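Local structure of aspartate-semialdehyde dehydrogenase (Thermus thermophilus, 2YV3) at residues Y151-G156 against R236-A241; N190-I195 against A229-T234. The protein probably catalyses the NADPH-dependent reductive dephosphorylation of L-aspartyl-4-phosphate to L-aspartate-semialdehyde, on the shared route to lysine, threonine and methionine. One frame throughout, in Å; residues are numbered along the deposited sequence.

Contact 1. Residues Y151-G156 against R236-A241; sequences YQAASG and RAHAEA
R236 meets S155 through the base of its side chain, CB lying 3.6 Å from S155 OG, while the long chain of R236 leads away to salt bridges with E15 and D310. The hydroxyl of S155 has its stronger partner in Q311, another residue of the predicted NADP(+) site. At A237 the backbone does the touching: its carbonyl O is 3.6 Å from A153 CB, and the methyl of A237 points away from the 151-156 loop.

H238, the predicted proton acceptor, has CG beside its own backbone N (chi1 -82°), which sets one face of the imidazole against Q152 and an edge toward A153. Q152 CG sits over the middle of that ring face in a CH-pi contact, 3.5 Å from the centroid and only 9° off the normal. At the edge, H238 NE2 is 3.5 Å from A153 N. H238 also touches C125, the predicted acyl-thioester cysteine, consistent with a place in the catalytic pocket.

A239 pairs with Y151 as an antiparallel hydrogen-bonded pair, the last bridge where strand 143-151 runs beside strand 237-246 in the mixed sheet of the dimerisation domain. A239 N donates to Y151 O at 3.0 Å, and Y151 N donates back to A239 O in a bond modelled rather short. After Y151 the chain leaves the strand and turns toward the short 3-10 segment at S155.

E240 starts away from the loop, and its side chain touches helix 125-141. A241 is reached by the tyrosine ring, Y151 CE2 lying 4.1 Å from A241 CB. That ring stacks on Y151 of the second subunit, and its hydroxyl is hydrogen-bonded to T150 O there.

Contact 2. Residues N190-I195 against A229-T234; sequences NVIPHI and AVRVPT
R231 and I192 form a single antiparallel bridge between two otherwise irregular loops. R231 N donates to I192 O at 3.1 Å in an almost straight bond (178°), and I192 N returns one to R231 O at 3.2 Å.

From this bridge the R231 side chain, predicted to bind the substrate, starts with CG anti to the backbone N (chi1 -180°), parallel to the side chain of I192. R231 CB packs on I195 CD1. R231 CG is 3.8 Å from I192 CD1, so the two neighbours share the beginning of the arginine chain. Bends at chi2 and chi3 then fold the chain back over I195: CD approaches the same methyl, and R231 NE comes to 3.6 Å from I195 CD1. At the tip this methyl lies over the middle of the guanidinium, 3.3 Å above its plane, with CZ directly facing it and NH1 and NH2 spread around it. An apolar methyl thus backs one face of the cationic plane, while NH1 approaches A153 O.

The I195 side chain crosses the arginine chain at about a right angle, and I195 CG1 leans on A229 CB at 3.5 Å. V191 reaches both neighbours of R231: V191 CG1 is 3.6 Å from V232 CG1, the two side chains lying side by side, and V191 CB packs against V230 CG1. P233 centres an inverse gamma turn, bending its loop beyond the bridged residues.

The loop after helix 159-173 is thereby joined to the connection between strands 224-228 and 237-246. Helix 205-219 touches I195 and A229 through E206, and the second subunit packs on V191 and P193.

In the fold
Both contacts are buried within the dimerisation domain and touch the second subunit, yet contact 1 lies nearer the centre of the chain, about 10 Å from it at its centre against about 17 Å for contact 2. Contact 1 continues the regular sheet into the presumed catalytic pocket, combining strand pairing with an imidazole and S155 of the predicted cofactor site. Contact 2 joins two loops, with aliphatic packing predominating around one arginine. They meet at Q152, whose N and O probably hydrogen-bond to V230 O and V232 N, adding 229-234 alongside 151-156. The approach of R231 to A153 likewise brings the predicted substrate-binding arginine beside the loop facing H238.

Contact 1. Residues Y151-G156 against R236-A241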
# COMPACT_ATOMS: atom_id res chain seq x y z
N TYR A 151 4.31 -1.91 0.53
CA TYR A 151 4.17 -0.95 -0.57
C TYR A 151 5.56 -1.03 -1.21
O TYR A 151 6.36 -0.10 -1.11
CB TYR A 151 3.92 0.47 -0.01
CG TYR A 151 2.61 0.66 0.75
CD1 TYR A 151 1.53 1.33 0.17
CD2 TYR A 151 2.44 0.12 2.01
CE1 TYR A 151 0.32 1.43 0.83
CE2 TYR A 151 1.23 0.23 2.68
CZ TYR A 151 0.18 0.87 2.09
OH TYR A 151 -1.03 0.95 2.74
N GLN A 152 5.87 -2.15 -1.84
CA GLN A 152 7.18 -2.36 -2.44
C GLN A 152 7.53 -1.65 -3.75
O GLN A 152 6.65 -1.31 -4.54
CB GLN A 152 7.44 -3.87 -2.55
CG GLN A 152 7.95 -4.44 -1.23
CD GLN A 152 8.02 -5.94 -1.23
OE1 GLN A 152 8.56 -6.54 -2.16
NE2 GLN A 152 7.48 -6.57 -0.18
N ALA A 153 8.82 -1.45 -3.96
CA ALA A 153 9.32 -0.72 -5.12
C ALA A 153 9.86 -1.51 -6.32
O ALA A 153 10.05 -2.72 -6.26
CB ALA A 153 10.38 0.28 -4.66
N ALA A 154 10.10 -0.78 -7.41
CA ALA A 154 10.61 -1.36 -8.64
C ALA A 154 12.03 -1.89 -8.50
O ALA A 154 12.35 -2.94 -9.05
CB ALA A 154 10.54 -0.33 -9.75
N SER A 155 12.89 -1.19 -7.76
CA SER A 155 14.27 -1.67 -7.61
C SER A 155 14.35 -3.11 -7.07
O SER A 155 15.31 -3.82 -7.34
CB SER A 155 15.09 -0.72 -6.72
OG SER A 155 14.44 -0.46 -5.50
N GLY A 156 13.32 -3.52 -6.33
CA GLY A 156 13.30 -4.87 -5.78
C GLY A 156 13.28 -5.88 -6.91
O GLY A 156 13.66 -7.06 -6.72
N ARG A 236 13.03 3.38 -5.78
CA ARG A 236 13.81 2.54 -4.86
C ARG A 236 13.45 2.39 -3.38
O ARG A 236 14.20 1.75 -2.66
CB ARG A 236 15.29 2.96 -4.96
CG ARG A 236 15.52 4.46 -5.20
CD ARG A 236 17.00 4.76 -5.41
NE ARG A 236 17.80 4.39 -4.25
CZ ARG A 236 19.10 4.14 -4.28
NH1 ARG A 236 19.78 4.22 -5.42
NH2 ARG A 236 19.73 3.83 -3.16
N ALA A 237 12.31 2.93 -2.92
CA ALA A 237 11.96 2.83 -1.49
C ALA A 237 10.80 1.91 -1.07
O ALA A 237 9.68 2.01 -1.58
CB ALA A 237 11.72 4.23 -0.94
N HIS A 238 11.04 1.03 -0.11
CA HIS A 238 9.99 0.13 0.36
C HIS A 238 9.14 0.69 1.50
O HIS A 238 9.68 1.14 2.49
CB HIS A 238 10.57 -1.20 0.84
CG HIS A 238 10.86 -2.18 -0.26
ND1 HIS A 238 11.42 -3.42 -0.01
CD2 HIS A 238 10.67 -2.11 -1.60
CE1 HIS A 238 11.58 -4.06 -1.15
NE2 HIS A 238 11.13 -3.30 -2.13
N ALA A 239 7.82 0.64 1.36
CA ALA A 239 6.92 1.10 2.42
C ALA A 239 6.17 -0.09 3.02
O ALA A 239 5.87 -1.06 2.33
CB ALA A 239 5.94 2.10 1.86
N GLU A 240 5.87 -0.03 4.31
CA GLU A 240 5.13 -1.13 4.92
C GLU A 240 4.34 -0.76 6.18
O GLU A 240 4.92 -0.58 7.24
CB GLU A 240 6.06 -2.33 5.19
CG GLU A 240 7.50 -1.97 5.53
CD GLU A 240 8.32 -3.18 5.98
OE1 GLU A 240 7.99 -3.79 7.03
OE2 GLU A 240 9.30 -3.52 5.28
N ALA A 241 3.03 -0.64 6.04
CA ALA A 241 2.18 -0.31 7.17
C ALA A 241 2.22 -1.50 8.11
O ALA A 241 1.76 -2.59 7.77
CB ALA A 241 0.75 -0.05 6.71

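Contact 2. Residues N190-I195 against A229-T234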
# COMPACT_ATOMS: atom_id res chain seq x y z
N ASN A 190 -0.53 1.71 -10.99
CA ASN A 190 -1.25 0.52 -10.60
C ASN A 190 -0.52 -0.22 -9.49
O ASN A 190 0.62 0.09 -9.17
CB ASN A 190 -1.37 -0.37 -11.83
CG ASN A 190 -2.07 -1.67 -11.54
OD1 ASN A 190 -3.13 -1.69 -10.93
ND2 ASN A 190 -1.47 -2.78 -11.99
N VAL A 191 -1.17 -1.21 -8.89
CA VAL A 191 -0.46 -1.96 -7.87
C VAL A 191 -0.71 -3.43 -8.15
O VAL A 191 -1.79 -3.80 -8.60
CB VAL A 191 -0.90 -1.53 -6.43
CG1 VAL A 191 -0.56 -0.07 -6.22
CG2 VAL A 191 -2.40 -1.78 -6.19
N ILE A 192 0.30 -4.25 -7.89
CA ILE A 192 0.23 -5.70 -8.15
C ILE A 192 0.31 -6.43 -6.83
O ILE A 192 1.38 -6.50 -6.24
CB ILE A 192 1.45 -6.15 -9.03
CG1 ILE A 192 1.62 -5.22 -10.22
CG2 ILE A 192 1.22 -7.54 -9.59
CD1 ILE A 192 3.01 -5.11 -10.67
N PRO A 193 -0.81 -6.98 -6.34
CA PRO A 193 -0.76 -7.70 -5.06
C PRO A 193 -0.04 -9.04 -5.30
O PRO A 193 -0.50 -10.10 -4.90
CB PRO A 193 -2.23 -7.86 -4.71
CG PRO A 193 -2.84 -8.05 -6.05
CD PRO A 193 -2.17 -7.01 -6.90
N HIS A 194 1.10 -8.96 -5.96
CA HIS A 194 1.85 -10.14 -6.29
C HIS A 194 3.34 -9.82 -6.40
O HIS A 194 3.79 -9.21 -7.36
CB HIS A 194 1.31 -10.69 -7.61
CG HIS A 194 1.94 -11.96 -8.06
ND1 HIS A 194 1.52 -12.64 -9.18
CD2 HIS A 194 2.99 -12.67 -7.58
CE1 HIS A 194 2.28 -13.71 -9.37
NE2 HIS A 194 3.18 -13.74 -8.41
N ILE A 195 4.13 -10.23 -5.42
CA ILE A 195 5.56 -9.96 -5.51
C ILE A 195 6.32 -11.20 -5.95
O ILE A 195 6.98 -11.16 -6.99
CB ILE A 195 6.14 -9.42 -4.19
CG1 ILE A 195 5.69 -7.97 -3.97
CG2 ILE A 195 7.68 -9.50 -4.22
CD1 ILE A 195 6.18 -6.99 -5.03
N ALA A 229 2.50 -8.67 0.40
CA ALA A 229 3.49 -7.94 -0.38
C ALA A 229 2.85 -7.31 -1.60
O ALA A 229 2.28 -8.00 -2.44
CB ALA A 229 4.63 -8.89 -0.81
N VAL A 230 2.91 -5.98 -1.70
CA VAL A 230 2.33 -5.34 -2.86
C VAL A 230 3.34 -4.45 -3.55
O VAL A 230 4.08 -3.71 -2.89
CB VAL A 230 1.08 -4.54 -2.51
CG1 VAL A 230 0.42 -4.02 -3.81
CG2 VAL A 230 0.11 -5.44 -1.74
N ARG A 231 3.40 -4.56 -4.87
CA ARG A 231 4.32 -3.82 -5.72
C ARG A 231 3.63 -2.50 -6.06
O ARG A 231 2.43 -2.49 -6.26
CB ARG A 231 4.59 -4.65 -7.00
CG ARG A 231 5.55 -4.05 -8.03
CD ARG A 231 7.01 -4.06 -7.57
NE ARG A 231 7.72 -5.32 -7.79
CZ ARG A 231 8.65 -5.78 -6.95
NH1 ARG A 231 8.96 -5.08 -5.86
NH2 ARG A 231 9.30 -6.91 -7.19
N VAL A 232 4.36 -1.39 -6.11
CA VAL A 232 3.74 -0.10 -6.44
C VAL A 232 4.66 0.78 -7.25
O VAL A 232 5.86 0.55 -7.32
CB VAL A 232 3.31 0.68 -5.18
CG1 VAL A 232 2.45 -0.21 -4.29
CG2 VAL A 232 4.56 1.19 -4.43
N PRO A 233 4.11 1.83 -7.87
CA PRO A 233 4.92 2.73 -8.69
C PRO A 233 5.88 3.62 -7.92
O PRO A 233 5.62 4.80 -7.69
CB PRO A 233 3.88 3.53 -9.48
CG PRO A 233 2.71 2.63 -9.49
CD PRO A 233 2.68 2.10 -8.08
N THR A 234 7.01 3.04 -7.53
CA THR A 234 8.03 3.78 -6.81
C THR A 234 9.40 3.27 -7.23
O THR A 234 9.59 2.08 -7.46
CB THR A 234 7.80 3.65 -5.31
OG1 THR A 234 6.50 4.15 -5.01
CG2 THR A 234 8.78 4.49 -4.54